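Local atomic coordinates of staphylococcus aureus CymR (Staphylococcus aureus, PDB entry 3T8R), a protein that probably acts as a dimeric, thiol-based oxidation-sensing transcriptional regulator that controls stress resistance and the oxidative response. Residues A[101-104]-A[105-109]. Sequence-based numbering, arbitrary orientation.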
# COMPACT_ATOMS: atom_id res chain seq x y z
N PRO A 101 -15.90 -11.30 3.17
CA PRO A 101 -16.09 -9.96 3.74
C PRO A 101 -15.01 -9.55 4.75
O PRO A 101 -14.61 -8.39 4.74
CB PRO A 101 -17.46 -10.08 4.41
CG PRO A 101 -18.19 -11.02 3.52
CD PRO A 101 -17.15 -12.07 3.18
N ALA A 102 -14.55 -10.46 5.60
CA ALA A 102 -13.50 -10.10 6.54
C ALA A 102 -12.22 -9.66 5.82
O ALA A 102 -11.52 -8.75 6.28
CB ALA A 102 -13.20 -11.26 7.50
N GLN A 103 -11.89 -10.33 4.72
CA GLN A 103 -10.68 -9.99 3.98
C GLN A 103 -10.83 -8.65 3.26
O GLN A 103 -9.90 -7.84 3.23
CB GLN A 103 -10.32 -11.09 3.00
CG GLN A 103 -9.03 -10.86 2.24
CD GLN A 103 -8.53 -12.13 1.59
OE1 GLN A 103 -8.91 -13.23 1.97
NE2 GLN A 103 -7.64 -11.98 0.61
N LYS A 104 -12.00 -8.42 2.68
CA LYS A 104 -12.27 -7.11 2.08
C LYS A 104 -12.11 -6.00 3.12
O LYS A 104 -11.54 -4.95 2.83
CB LYS A 104 -13.66 -7.06 1.45
CG LYS A 104 -13.78 -7.79 0.12
CD LYS A 104 -15.20 -7.74 -0.39
CE LYS A 104 -15.42 -8.70 -1.56
NZ LYS A 104 -15.06 -8.08 -2.87
N GLN A 105 -12.60 -6.23 4.34
CA GLN A 105 -12.48 -5.22 5.38
C GLN A 105 -11.04 -5.03 5.83
O GLN A 105 -10.61 -3.92 6.14
CB GLN A 105 -13.39 -5.54 6.57
CG GLN A 105 -13.32 -4.53 7.71
CD GLN A 105 -13.64 -3.11 7.24
OE1 GLN A 105 -14.22 -2.91 6.17
NE2 GLN A 105 -13.26 -2.12 8.05
N LEU A 106 -10.28 -6.12 5.85
CA LEU A 106 -8.85 -6.02 6.16
C LEU A 106 -8.14 -5.05 5.21
O LEU A 106 -7.38 -4.20 5.65
CB LEU A 106 -8.20 -7.40 6.08
CG LEU A 106 -6.69 -7.41 6.34
CD1 LEU A 106 -6.39 -6.89 7.73
CD2 LEU A 106 -6.15 -8.83 6.16
N TRP A 107 -8.40 -5.18 3.91
CA TRP A 107 -7.78 -4.28 2.94
C TRP A 107 -8.22 -2.84 3.19
O TRP A 107 -7.43 -1.90 3.01
CB TRP A 107 -8.13 -4.65 1.50
CG TRP A 107 -7.90 -6.05 1.10
CD1 TRP A 107 -8.74 -6.83 0.34
CD2 TRP A 107 -6.77 -6.87 1.40
NE1 TRP A 107 -8.20 -8.07 0.17
CE2 TRP A 107 -6.99 -8.13 0.81
CE3 TRP A 107 -5.59 -6.67 2.12
CZ2 TRP A 107 -6.09 -9.18 0.91
CZ3 TRP A 107 -4.69 -7.71 2.23
CH2 TRP A 107 -4.94 -8.95 1.63
N ILE A 108 -9.47 -2.66 3.58
CA ILE A 108 -9.97 -1.32 3.88
C ILE A 108 -9.20 -0.75 5.06
O ILE A 108 -8.84 0.43 5.08
CB ILE A 108 -11.48 -1.31 4.21
CG1 ILE A 108 -12.30 -1.72 2.99
CG2 ILE A 108 -11.91 0.06 4.71
CD1 ILE A 108 -12.00 -0.95 1.76
N ARG A 109 -8.96 -1.60 6.06
CA ARG A 109 -8.22 -1.19 7.25
C ARG A 109 -6.80 -0.76 6.88
O ARG A 109 -6.28 0.22 7.41
CB ARG A 109 -8.18 -2.30 8.30
CG ARG A 109 -9.27 -2.20 9.36
CD ARG A 109 -9.02 -3.19 10.52
NE ARG A 109 -9.28 -4.57 10.11
CZ ARG A 109 -8.68 -5.64 10.62
NH1 ARG A 109 -7.75 -5.52 11.56
NH2 ARG A 109 -9.00 -6.85 10.17
O HOH W 1 -11.75 -7.89 9.06
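The indole of W107 lies along the flank of Q103, one turn earlier in the helix, and one of its faces is turned to the Q103 backbone carbonyl, whose O sits 3.3 Å above the ring plane, offset toward the rim. At the rim of the six-membered ring, Q103 NE2 comes to 3.2 Å from W107 CZ2. The two side chains run side by side in the same direction, with amide and indole planes 77° apart, so this is a steep approach and not a flat stack. With chi1 at -177°, Q103 CG points opposite the backbone N, and the extended chain carries the methylene past the ring, CG lying 3.6 Å from W107 NE1. A second flat group, the guanidinium of R109, has L106 CD1 over one face, 3.6 Å above the plane and offset toward the rim.

Successive i to i+4 backbone bonds tie the first turns of helix 101-119 together, among them W107 N to Q103 O at 3.1 Å. The Q103 carbonyl thus accepts the backbone N-H of W107 while facing its ring. A102 O takes two hydrogen bonds, from L106 N at 2.9 Å and from a water that in turn accepts from R109 NH2.

The polar ends look beyond this helix. W107 NE1 donates to E99 in the preceding loop, while in the second subunit T15 OG1 bonds Q103 OE1 and the R11 carbonyl receives Q103 NE2. That carbonyl, which can only accept, fixes the flip of the buried amide, and T15 holds its other end; the aliphatic part of Q103 packs against an indole that is itself anchored through NE1. Q103 thus joins local i to i+4 packing to dimer contacts at the start of this helix, consistent with its part in the subunit interface of an Rrf2-type regulator.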